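Long-range contacts in CDA peptide synthetase I (Streptomyces coelicolor, PDB 5DUA), which belongs to the nonribosomal peptide synthetases and is represented by a condensation domain of the CoA-dependent acyltransferase clan: residues Thr295-Ala300 and Gly307-Arg312; Tyr32-Cys37 and Val156-Ile161; Asn311-Arg316 and Ser337-His342; Ala15-Trp20 and Glu72-Arg77. The protein carries 1 engineered substitution. All coordinates share one frame; numbering follows the deposited sequence.

Contact 1: Thr295-Ala300 and Gly307-Arg312. With 5FQ (N-pentyl-L-alaninamide), chain E.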
# COMPACT_ATOMS: atom_id res chain seq x y z
N THR B 295 -4.00 -4.10 7.73
CA THR B 295 -2.55 -4.25 7.80
C THR B 295 -2.09 -5.67 8.09
O THR B 295 -0.97 -6.04 7.76
CB THR B 295 -1.94 -3.33 8.88
OG1 THR B 295 -2.31 -3.81 10.17
CG2 THR B 295 -2.41 -1.87 8.69
N GLY B 296 -2.95 -6.47 8.72
CA GLY B 296 -2.58 -7.82 9.10
C GLY B 296 -1.48 -7.88 10.15
O GLY B 296 -0.82 -8.89 10.30
N ARG B 297 -1.32 -6.79 10.89
CA ARG B 297 -0.34 -6.69 11.97
C ARG B 297 -1.00 -6.74 13.34
O ARG B 297 -1.73 -5.83 13.70
CB ARG B 297 0.44 -5.38 11.84
CG ARG B 297 1.38 -5.39 10.68
CD ARG B 297 1.83 -4.01 10.27
NE ARG B 297 2.54 -4.14 9.00
CZ ARG B 297 3.81 -4.50 8.89
NH1 ARG B 297 4.55 -4.73 9.96
NH2 ARG B 297 4.34 -4.63 7.69
N TYR B 298 -0.71 -7.80 14.10
CA TYR B 298 -1.33 -8.03 15.41
C TYR B 298 -0.26 -8.14 16.49
O TYR B 298 0.55 -9.07 16.51
CB TYR B 298 -2.19 -9.29 15.37
CG TYR B 298 -3.18 -9.25 14.24
CD1 TYR B 298 -4.37 -8.54 14.36
CD2 TYR B 298 -2.92 -9.89 13.04
CE1 TYR B 298 -5.27 -8.48 13.32
CE2 TYR B 298 -3.81 -9.84 12.00
CZ TYR B 298 -4.98 -9.13 12.14
OH TYR B 298 -5.86 -9.07 11.10
N GLY B 299 -0.26 -7.16 17.39
CA GLY B 299 0.70 -7.13 18.48
C GLY B 299 1.83 -6.16 18.21
O GLY B 299 2.02 -5.68 17.08
N ALA B 300 2.60 -5.89 19.26
CA ALA B 300 3.60 -4.82 19.23
C ALA B 300 4.70 -5.13 18.22
O ALA B 300 5.08 -4.27 17.43
CB ALA B 300 4.19 -4.62 20.63
N GLY B 307 7.85 -5.32 6.25
CA GLY B 307 7.58 -6.56 5.57
C GLY B 307 6.31 -6.47 4.77
O GLY B 307 5.88 -5.38 4.39
N MET B 308 5.73 -7.63 4.47
CA MET B 308 4.51 -7.72 3.68
C MET B 308 3.55 -8.68 4.34
O MET B 308 3.71 -9.91 4.24
CB MET B 308 4.84 -8.18 2.26
CG MET B 308 3.65 -8.68 1.46
SD MET B 308 2.25 -7.55 1.51
CE MET B 308 1.29 -8.14 0.12
N VAL B 309 2.54 -8.12 5.01
CA VAL B 309 1.58 -8.92 5.76
C VAL B 309 0.16 -8.47 5.54
O VAL B 309 -0.75 -9.04 6.14
CB VAL B 309 1.84 -8.89 7.30
CG1 VAL B 309 2.95 -9.85 7.71
CG2 VAL B 309 2.13 -7.50 7.77
N SER B 310 -0.03 -7.46 4.69
CA SER B 310 -1.36 -6.91 4.48
C SER B 310 -2.35 -7.93 3.91
O SER B 310 -1.99 -8.91 3.24
CB SER B 310 -1.31 -5.69 3.57
OG SER B 310 -0.59 -5.98 2.39
N ASN B 311 -3.62 -7.67 4.20
CA ASN B 311 -4.71 -8.57 3.88
C ASN B 311 -5.76 -7.72 3.22
O ASN B 311 -5.85 -6.52 3.51
CB ASN B 311 -5.21 -9.23 5.16
CG ASN B 311 -6.16 -10.39 4.91
OD1 ASN B 311 -6.19 -10.99 3.82
ND2 ASN B 311 -6.93 -10.73 5.93
N ARG B 312 -6.53 -8.30 2.31
CA ARG B 312 -7.65 -7.60 1.71
C ARG B 312 -8.93 -8.39 1.96
O ARG B 312 -8.97 -9.58 1.73
CB ARG B 312 -7.43 -7.41 0.21
CG ARG B 312 -8.61 -6.72 -0.47
CD ARG B 312 -8.33 -6.39 -1.93
NE ARG B 312 -7.37 -7.32 -2.52
CZ ARG B 312 -6.43 -6.99 -3.39
NH1 ARG B 312 -6.30 -5.72 -3.80
NH2 ARG B 312 -5.61 -7.92 -3.86
C01 5FQ E . -1.81 -12.48 -3.21
C02 5FQ E . -1.21 -11.36 -2.38
C03 5FQ E . -2.25 -10.54 -1.61
C04 5FQ E . -2.83 -9.38 -2.42
C05 5FQ E . -1.81 -8.27 -2.71
N06 5FQ E . -2.07 -7.02 -1.99
C07 5FQ E . -2.12 -5.82 -2.58
O08 5FQ E . -1.99 -5.67 -3.79
C09 5FQ E . -2.35 -4.62 -1.70
C10 5FQ E . -3.84 -4.27 -1.66
N11 5FQ E . -1.63 -3.45 -2.23
O HOH W 1 -5.27 -9.94 8.59
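In the connection between the antiparallel strands 287-294 and 311-318, an ST turn at T295 leads into R297, which lies against V309 and G307. T295 OG1 accepts from R297 N at 3.2 Å. V309 CG2 sits over one face of the R297 guanidinium, 3.6 Å from NE and displaced toward the rim. R297 CG stands anti to the carbonyl carbon (chi1 -71°) and the chain then runs extended to NE, crossing the valine at about a right angle. At the guanidinium edge, G307 O approaches R297 NH2 to 3.7 Å without a hydrogen bond. Nearer the strand, S310 CA makes a CH...O contact of 3.4 Å with T295 O. G296, at positive phi, brings its CA to 3.7 Å from V309 O. Water 1 bridges the side chains of Y298 and N311, 2.7 Å from Y298 OH and accepting from N311 ND2. The guanidinium bonds lie beyond the two segments: NH1 to the carbonyls of A302 and T305, NH2 in a salt bridge with D162. D162 OD2 also accepts V309 N, so one carboxylate ties the arginine to the strand approach; a charge buried like this is probably balanced by it.

Contact 2: Tyr32-Cys37 and Val156-Ile161. With 5FQ (N-pentyl-L-alaninamide), chain E.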
# COMPACT_ATOMS: atom_id res chain seq x y z
N TYR B 32 3.73 -7.02 -9.76
CA TYR B 32 3.80 -6.82 -8.31
C TYR B 32 4.86 -5.79 -7.90
O TYR B 32 5.19 -5.68 -6.73
CB TYR B 32 4.02 -8.16 -7.61
CG TYR B 32 2.72 -8.88 -7.57
CD1 TYR B 32 1.83 -8.69 -6.53
CD2 TYR B 32 2.31 -9.67 -8.64
CE1 TYR B 32 0.60 -9.32 -6.52
CE2 TYR B 32 1.09 -10.29 -8.65
CZ TYR B 32 0.24 -10.11 -7.58
OH TYR B 32 -0.98 -10.74 -7.60
N ARG B 33 5.35 -5.01 -8.86
CA ARG B 33 6.11 -3.82 -8.48
C ARG B 33 5.18 -2.72 -8.03
O ARG B 33 4.20 -2.40 -8.71
CB ARG B 33 6.95 -3.30 -9.63
CG ARG B 33 8.02 -4.24 -10.17
CD ARG B 33 9.25 -4.33 -9.33
NE ARG B 33 9.75 -3.03 -8.86
CZ ARG B 33 10.75 -2.34 -9.41
NH1 ARG B 33 11.38 -2.78 -10.49
NH2 ARG B 33 11.13 -1.18 -8.86
N THR B 34 5.52 -2.14 -6.89
CA THR B 34 4.77 -1.03 -6.33
C THR B 34 5.73 0.08 -6.00
O THR B 34 6.95 -0.10 -6.03
CB THR B 34 4.00 -1.44 -5.08
OG1 THR B 34 4.94 -1.81 -4.06
CG2 THR B 34 3.05 -2.62 -5.38
N GLY B 35 5.20 1.25 -5.69
CA GLY B 35 6.05 2.37 -5.39
C GLY B 35 5.37 3.53 -4.73
O GLY B 35 4.14 3.68 -4.78
N SER B 36 6.18 4.36 -4.11
CA SER B 36 5.72 5.60 -3.50
C SER B 36 6.85 6.60 -3.61
O SER B 36 7.95 6.29 -4.09
CB SER B 36 5.31 5.39 -2.04
OG SER B 36 6.41 5.01 -1.23
N CYS B 37 6.58 7.82 -3.18
CA CYS B 37 7.65 8.77 -3.10
C CYS B 37 7.40 9.79 -2.01
O CYS B 37 6.31 9.86 -1.43
CB CYS B 37 7.87 9.45 -4.45
SG CYS B 37 6.55 10.49 -5.02
N VAL B 156 9.48 -0.93 -4.97
CA VAL B 156 9.70 -2.22 -4.33
C VAL B 156 8.98 -3.36 -5.06
O VAL B 156 8.10 -3.14 -5.87
CB VAL B 156 9.20 -2.22 -2.83
CG1 VAL B 156 9.92 -1.17 -2.02
CG2 VAL B 156 7.69 -2.04 -2.74
N HIS B 157 9.39 -4.59 -4.78
CA HIS B 157 8.53 -5.73 -5.05
C HIS B 157 7.55 -5.84 -3.90
O HIS B 157 7.94 -5.76 -2.74
CB HIS B 157 9.33 -7.00 -5.20
CG HIS B 157 8.58 -8.09 -5.88
ND1 HIS B 157 7.44 -8.66 -5.34
CD2 HIS B 157 8.77 -8.70 -7.08
CE1 HIS B 157 6.98 -9.58 -6.17
NE2 HIS B 157 7.76 -9.62 -7.23
N HIS B 158 6.26 -6.04 -4.21
CA HIS B 158 5.27 -6.12 -3.15
C HIS B 158 5.59 -7.23 -2.11
O HIS B 158 5.12 -7.18 -0.98
CB HIS B 158 3.88 -6.35 -3.74
CG HIS B 158 2.78 -5.76 -2.92
ND1 HIS B 158 2.89 -5.58 -1.56
CD2 HIS B 158 1.56 -5.28 -3.27
CE1 HIS B 158 1.77 -5.03 -1.10
NE2 HIS B 158 0.95 -4.84 -2.12
N ILE B 159 6.39 -8.22 -2.48
CA ILE B 159 6.64 -9.32 -1.55
C ILE B 159 7.49 -8.87 -0.34
O ILE B 159 7.45 -9.51 0.71
CB ILE B 159 7.30 -10.54 -2.28
CG1 ILE B 159 7.12 -11.81 -1.45
CG2 ILE B 159 8.79 -10.29 -2.62
CD1 ILE B 159 7.49 -13.10 -2.18
N VAL B 160 8.22 -7.76 -0.46
CA VAL B 160 9.06 -7.32 0.66
C VAL B 160 8.52 -6.12 1.44
O VAL B 160 8.90 -5.95 2.60
CB VAL B 160 10.51 -6.97 0.20
CG1 VAL B 160 11.24 -8.25 -0.20
CG2 VAL B 160 10.53 -5.95 -0.91
N ILE B 161 7.63 -5.33 0.84
CA ILE B 161 7.21 -4.06 1.46
C ILE B 161 5.74 -3.78 1.15
O ILE B 161 5.34 -3.76 -0.02
CB ILE B 161 8.09 -2.86 0.97
CG1 ILE B 161 9.48 -2.87 1.63
CG2 ILE B 161 7.40 -1.51 1.22
CD1 ILE B 161 9.46 -2.62 3.14
C01 5FQ E . -1.81 -12.48 -3.21
C02 5FQ E . -1.21 -11.36 -2.38
C03 5FQ E . -2.25 -10.54 -1.61
C04 5FQ E . -2.83 -9.38 -2.42
C05 5FQ E . -1.81 -8.27 -2.71
N06 5FQ E . -2.07 -7.02 -1.99
C07 5FQ E . -2.12 -5.82 -2.58
O08 5FQ E . -1.99 -5.67 -3.79
C09 5FQ E . -2.35 -4.62 -1.70
C10 5FQ E . -3.84 -4.27 -1.66
N11 5FQ E . -1.63 -3.45 -2.23
O HOH W 2 3.81 -2.31 -1.69
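V156 O takes the backbone N of T34 at 2.9 Å, nearly straight at 165°, and has two looser partners from R33: a weak bond from NE at 3.4 Å and a CH...O contact from CA. V156 N returns a 2.9 Å bond to T34 O, making T34 and V156 a hydrogen-bonded antiparallel pair, followed by the non-hydrogen-bonded pair R33 and H157. Beyond the strand end, H158 N donates to Y32 O at 2.8 Å, almost in line with the carbonyl bond. On the T34 face of the sheet, T34 OG1 presses against V156 CG2 at 3.1 Å, a tight fit, and also meets water 2, which donates to I161 O. T34 CG2 packs obliquely against the H158 ring at CD2. That ring accepts N11 of N-pentyl-L-alaninamide (5FQ) on NE2 at 2.9 Å, the 5FQ nitrogen lying in the ring plane. H157 swings to the other face with CG anti to its backbone N (chi1 -162°). Y32 CB meets its CE1 at 3.6 Å, ND1 takes I159 N in the ring plane, and NE2 bonds Q23, so the imidazole is held at both nitrogens. H157 and H158 begin the HHxxxDG sequence characteristic of condensation domains. R33 ends on D125 and T128; helix 14-25 meets the end of the strand pair at Y32 and H157, while helix 163-182 packs on T34 through M166.

Contact 3: Asn311-Arg316 and Ser337-His342. With 5FQ (N-pentyl-L-alaninamide), chain E.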
# COMPACT_ATOMS: atom_id res chain seq x y z
N ASN B 311 -3.62 -7.67 4.20
CA ASN B 311 -4.71 -8.57 3.88
C ASN B 311 -5.76 -7.72 3.22
O ASN B 311 -5.85 -6.52 3.51
CB ASN B 311 -5.21 -9.23 5.16
CG ASN B 311 -6.16 -10.39 4.91
OD1 ASN B 311 -6.19 -10.99 3.82
ND2 ASN B 311 -6.93 -10.73 5.93
N ARG B 312 -6.53 -8.30 2.31
CA ARG B 312 -7.65 -7.60 1.71
C ARG B 312 -8.93 -8.39 1.96
O ARG B 312 -8.97 -9.58 1.73
CB ARG B 312 -7.43 -7.41 0.21
CG ARG B 312 -8.61 -6.72 -0.47
CD ARG B 312 -8.33 -6.39 -1.93
NE ARG B 312 -7.37 -7.32 -2.52
CZ ARG B 312 -6.43 -6.99 -3.39
NH1 ARG B 312 -6.30 -5.72 -3.80
NH2 ARG B 312 -5.61 -7.92 -3.86
N LEU B 313 -9.98 -7.72 2.44
CA LEU B 313 -11.20 -8.42 2.78
C LEU B 313 -12.44 -7.77 2.19
O LEU B 313 -12.54 -6.55 2.08
CB LEU B 313 -11.33 -8.52 4.30
CG LEU B 313 -10.42 -9.58 4.93
CD1 LEU B 313 -10.44 -9.46 6.44
CD2 LEU B 313 -10.81 -10.97 4.50
N PRO B 314 -13.40 -8.60 1.76
CA PRO B 314 -14.58 -8.03 1.10
C PRO B 314 -15.55 -7.45 2.11
O PRO B 314 -15.76 -8.01 3.18
CB PRO B 314 -15.18 -9.24 0.40
CG PRO B 314 -14.85 -10.36 1.30
CD PRO B 314 -13.48 -10.06 1.85
N LEU B 315 -16.12 -6.32 1.74
CA LEU B 315 -17.11 -5.64 2.55
C LEU B 315 -18.43 -5.65 1.79
O LEU B 315 -18.59 -4.94 0.80
CB LEU B 315 -16.64 -4.22 2.84
CG LEU B 315 -17.26 -3.49 4.01
CD1 LEU B 315 -16.88 -4.17 5.32
CD2 LEU B 315 -16.79 -2.05 4.01
N ARG B 316 -19.36 -6.49 2.26
CA ARG B 316 -20.67 -6.62 1.63
C ARG B 316 -21.68 -5.67 2.27
O ARG B 316 -21.95 -5.76 3.47
CB ARG B 316 -21.16 -8.07 1.74
CG ARG B 316 -22.29 -8.40 0.79
CD ARG B 316 -22.66 -9.88 0.87
NE ARG B 316 -23.52 -10.26 -0.25
CZ ARG B 316 -23.81 -11.52 -0.57
NH1 ARG B 316 -23.32 -12.53 0.14
NH2 ARG B 316 -24.60 -11.76 -1.61
N SER B 337 -17.38 -3.73 11.56
CA SER B 337 -17.28 -4.40 12.85
C SER B 337 -17.10 -5.92 12.71
O SER B 337 -16.27 -6.51 13.40
CB SER B 337 -18.52 -4.11 13.69
OG SER B 337 -18.43 -4.81 14.91
N GLY B 338 -17.86 -6.54 11.82
CA GLY B 338 -17.70 -7.96 11.56
C GLY B 338 -16.38 -8.29 10.88
O GLY B 338 -15.72 -9.29 11.21
N LEU B 339 -15.99 -7.44 9.94
CA LEU B 339 -14.75 -7.66 9.21
C LEU B 339 -13.55 -7.59 10.14
O LEU B 339 -12.66 -8.44 10.08
CB LEU B 339 -14.62 -6.64 8.08
CG LEU B 339 -13.37 -6.71 7.20
CD1 LEU B 339 -13.69 -6.14 5.84
CD2 LEU B 339 -12.18 -5.96 7.81
N LEU B 340 -13.50 -6.58 11.00
CA LEU B 340 -12.38 -6.42 11.92
C LEU B 340 -12.31 -7.56 12.94
O LEU B 340 -11.23 -8.01 13.32
CB LEU B 340 -12.49 -5.07 12.64
CG LEU B 340 -12.27 -3.83 11.77
CD1 LEU B 340 -12.54 -2.54 12.58
CD2 LEU B 340 -10.87 -3.80 11.16
N ALA B 341 -13.47 -8.01 13.39
CA ALA B 341 -13.54 -9.06 14.40
C ALA B 341 -13.02 -10.39 13.86
O ALA B 341 -12.60 -11.25 14.63
CB ALA B 341 -14.97 -9.21 14.89
N HIS B 342 -13.05 -10.53 12.54
CA HIS B 342 -12.58 -11.74 11.87
C HIS B 342 -11.50 -11.40 10.84
O HIS B 342 -11.37 -12.07 9.81
CB HIS B 342 -13.75 -12.45 11.18
CG HIS B 342 -14.86 -12.82 12.12
ND1 HIS B 342 -15.91 -11.98 12.39
CD2 HIS B 342 -15.08 -13.95 12.84
CE1 HIS B 342 -16.73 -12.56 13.24
NE2 HIS B 342 -16.26 -13.76 13.53
C01 5FQ E . -1.81 -12.48 -3.21
C02 5FQ E . -1.21 -11.36 -2.38
C03 5FQ E . -2.25 -10.54 -1.61
C04 5FQ E . -2.83 -9.38 -2.42
C05 5FQ E . -1.81 -8.27 -2.71
N06 5FQ E . -2.07 -7.02 -1.99
C07 5FQ E . -2.12 -5.82 -2.58
O08 5FQ E . -1.99 -5.67 -3.79
C09 5FQ E . -2.35 -4.62 -1.70
C10 5FQ E . -3.84 -4.27 -1.66
N11 5FQ E . -1.63 -3.45 -2.23
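L339 packs its branched end onto L313 and L315 in a helix-on-sheet contact: helix 325-341 follows strand 311-318 in the chain and doubles back across the two-stranded sheet of 287-294 and 311-318. The short segments run nearly antiparallel, at 155°, with their axes 9.4 Å apart. L339 CD1 does most of the touching, lying 3.7 Å from L313 CB and 3.8 Å from L315 CD1. L339 CG is directed anti to its backbone N (chi1 180°), which carries both methyls out toward the strand, and CD2 comes within 4.1 Å of L313 CD1. The L339 side chain meets L315 at about a right angle but L313 at a slant, and CD1 also rests against P314 O. No hydrogen bond crosses between 311-316 and 337-342; leucine side chains carry most of the contact.

In the next shell, backbone bonds of L313 with V292 and of L315 with V290 fix the strand against 287-294. L315 also packs on A335 and M336 of the same helix, while L313 meets W217 of helix 208-221. R312 points away from the helix and reaches 5FQ instead, with NH2 3.5 Å from C04, and its NH1 is bonded to T363. N311 is held by its OD1 on G347 N. R316, at the other end, forms salt bridges with D223 and D287. Where the helix ends, H342 stacks on Y216 and turns its ring back on the last turn: ND1 donates to G338 O at 2.9 Å, in the carbonyl plane and on a lone pair.

Contact 4: Ala15-Trp20 and Glu72-Arg77. Engineered in segment 15-20: C18 (natural residue Glu). With 5FQ (N-pentyl-L-alaninamide), chain E.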
# COMPACT_ATOMS: atom_id res chain seq x y z
N ALA B 15 0.76 -13.33 3.40
CA ALA B 15 0.70 -12.41 2.27
C ALA B 15 1.88 -12.64 1.31
O ALA B 15 1.73 -12.56 0.08
CB ALA B 15 0.69 -10.96 2.77
N GLN B 16 3.04 -12.90 1.87
CA GLN B 16 4.21 -13.18 1.03
C GLN B 16 4.04 -14.48 0.24
O GLN B 16 4.41 -14.54 -0.93
CB GLN B 16 5.47 -13.25 1.87
CG GLN B 16 5.95 -11.89 2.40
CD GLN B 16 7.18 -12.02 3.29
OE1 GLN B 16 7.22 -12.86 4.20
NE2 GLN B 16 8.19 -11.19 3.03
N HIS B 17 3.51 -15.52 0.88
CA HIS B 17 3.18 -16.75 0.15
C HIS B 17 2.23 -16.44 -1.01
O HIS B 17 2.32 -17.04 -2.08
CB HIS B 17 2.53 -17.79 1.06
CG HIS B 17 3.50 -18.63 1.82
ND1 HIS B 17 4.44 -19.42 1.20
CD2 HIS B 17 3.67 -18.81 3.16
CE1 HIS B 17 5.16 -20.05 2.12
NE2 HIS B 17 4.71 -19.70 3.31
N CYS B 18 1.31 -15.52 -0.79
CA CYS B 18 0.29 -15.24 -1.78
C CYS B 18 0.93 -14.54 -2.98
O CYS B 18 0.68 -14.89 -4.13
CB CYS B 18 -0.81 -14.39 -1.16
SG CYS B 18 -2.16 -13.93 -2.24
N VAL B 19 1.80 -13.57 -2.70
CA VAL B 19 2.51 -12.85 -3.73
C VAL B 19 3.46 -13.78 -4.50
O VAL B 19 3.56 -13.70 -5.71
CB VAL B 19 3.32 -11.67 -3.13
CG1 VAL B 19 4.22 -11.05 -4.17
CG2 VAL B 19 2.38 -10.62 -2.56
N TRP B 20 4.13 -14.67 -3.77
CA TRP B 20 5.04 -15.62 -4.39
C TRP B 20 4.32 -16.46 -5.43
O TRP B 20 4.76 -16.60 -6.56
CB TRP B 20 5.64 -16.55 -3.35
CG TRP B 20 6.31 -17.78 -3.95
CD1 TRP B 20 5.73 -19.01 -4.23
CD2 TRP B 20 7.68 -17.89 -4.34
NE1 TRP B 20 6.67 -19.86 -4.76
CE2 TRP B 20 7.87 -19.20 -4.84
CE3 TRP B 20 8.77 -17.02 -4.32
CZ2 TRP B 20 9.10 -19.65 -5.31
CZ3 TRP B 20 9.99 -17.47 -4.79
CH2 TRP B 20 10.15 -18.78 -5.28
N GLU B 72 11.34 -29.37 -2.74
CA GLU B 72 9.93 -29.42 -3.11
C GLU B 72 9.42 -28.18 -3.89
O GLU B 72 8.26 -28.13 -4.28
CB GLU B 72 9.08 -29.58 -1.85
CG GLU B 72 9.04 -30.99 -1.28
CD GLU B 72 8.51 -31.02 0.14
OE1 GLU B 72 8.56 -29.97 0.82
OE2 GLU B 72 8.03 -32.09 0.58
N GLY B 73 10.28 -27.18 -4.09
CA GLY B 73 9.87 -25.96 -4.76
C GLY B 73 9.21 -24.91 -3.86
O GLY B 73 8.95 -23.79 -4.31
N ARG B 74 8.95 -25.27 -2.60
CA ARG B 74 8.32 -24.35 -1.66
C ARG B 74 9.27 -23.21 -1.25
O ARG B 74 10.43 -23.46 -0.90
CB ARG B 74 7.86 -25.10 -0.41
CG ARG B 74 7.04 -24.23 0.54
CD ARG B 74 6.66 -24.96 1.82
NE ARG B 74 5.70 -24.19 2.62
CZ ARG B 74 4.41 -24.06 2.32
NH1 ARG B 74 3.91 -24.65 1.24
NH2 ARG B 74 3.61 -23.35 3.10
N PRO B 75 8.76 -21.96 -1.26
CA PRO B 75 9.68 -20.84 -1.02
C PRO B 75 10.11 -20.65 0.43
O PRO B 75 9.37 -20.95 1.36
CB PRO B 75 8.85 -19.63 -1.48
CG PRO B 75 7.44 -20.01 -1.20
CD PRO B 75 7.38 -21.50 -1.48
N TYR B 76 11.32 -20.12 0.60
CA TYR B 76 11.71 -19.55 1.87
C TYR B 76 12.47 -18.24 1.66
O TYR B 76 12.87 -17.91 0.53
CB TYR B 76 12.54 -20.55 2.67
CG TYR B 76 13.87 -20.91 2.05
CD1 TYR B 76 13.99 -21.99 1.18
CD2 TYR B 76 15.01 -20.18 2.34
CE1 TYR B 76 15.21 -22.32 0.61
CE2 TYR B 76 16.22 -20.50 1.78
CZ TYR B 76 16.32 -21.57 0.93
OH TYR B 76 17.54 -21.88 0.38
N ARG B 77 12.67 -17.50 2.74
CA ARG B 77 13.34 -16.21 2.66
C ARG B 77 14.74 -16.33 3.25
O ARG B 77 14.93 -16.91 4.32
CB ARG B 77 12.53 -15.12 3.37
CG ARG B 77 13.11 -13.73 3.19
CD ARG B 77 12.34 -12.68 3.94
NE ARG B 77 12.09 -13.02 5.34
CZ ARG B 77 12.96 -12.82 6.33
NH1 ARG B 77 14.15 -12.29 6.09
NH2 ARG B 77 12.62 -13.17 7.58
C01 5FQ E . -1.81 -12.48 -3.21
C02 5FQ E . -1.21 -11.36 -2.38
C03 5FQ E . -2.25 -10.54 -1.61
C04 5FQ E . -2.83 -9.38 -2.42
C05 5FQ E . -1.81 -8.27 -2.71
N06 5FQ E . -2.07 -7.02 -1.99
C07 5FQ E . -2.12 -5.82 -2.58
O08 5FQ E . -1.99 -5.67 -3.79
C09 5FQ E . -2.35 -4.62 -1.70
C10 5FQ E . -3.84 -4.27 -1.66
N11 5FQ E . -1.63 -3.45 -2.23
O HOH W 3 9.49 -13.67 5.54
O HOH W 4 6.51 -22.29 -5.41
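The W20 indole turns one face to P75, whose CB and CG rest on it, and H17, one turn earlier, meets the same CG from another direction. P75 CG stands 3.5 Å from the centroid of the five-membered ring and only 5° off its normal, a CH-pi contact. P75 CB sits near the centre of the whole indole, 3.5 Å from CE2. W20 CG is anti to the backbone N (chi1 165°), which sends the ring out from helix 14-25 to the proline. H17 ND1 approaches P75 CG at 3.9 Å, obliquely. R74 comes in extended and brings its guanidinium face over H17 CE1, with NH2 3.8 Å away, the two planes 42° apart and the side chains crossing at about a right angle. Water 4 lies in the indole plane by NE1, at a distance too short to trust, and donates to G73 O. A second water accepts from R77 NE at 2.7 Å and sits beside Q16 OE1. R77 itself is salt-bridged to E61. C18, an engineered residue, lies on the side of the helix turned from P75, where its SG is bonded covalently to C01 of 5FQ at 1.8 Å. Its neighbour V19 touches C02 through CG2. With T69 also against W20, this is a two-stranded beta hairpin, 65-69 and 75-79, stacked on a helix through a proline-tryptophan CH-pi contact.

How the contacts relate
Contact 2 is buried and built on strand hydrogen bonds; contact 3 is buried too, but carried mainly by leucine side chains with no hydrogen bond across it. Contact 1 is partly buried and mixes loop packing with an arginine tied to D162, while contact 4 lies at the surface and depends on ring faces and waters. Contacts 1 and 3 share strand 311-318. M308 packs on the backbone of H158 and I159, joining contact 1 to contact 2, and A15 CB meets V309 and S310, joining it to contact 4. I159 O and Q16 NE2 probably bond between contacts 2 and 4. Contact 3 touches neither 2 nor 4, yet R312, H158 and engineered C18 all meet 5FQ.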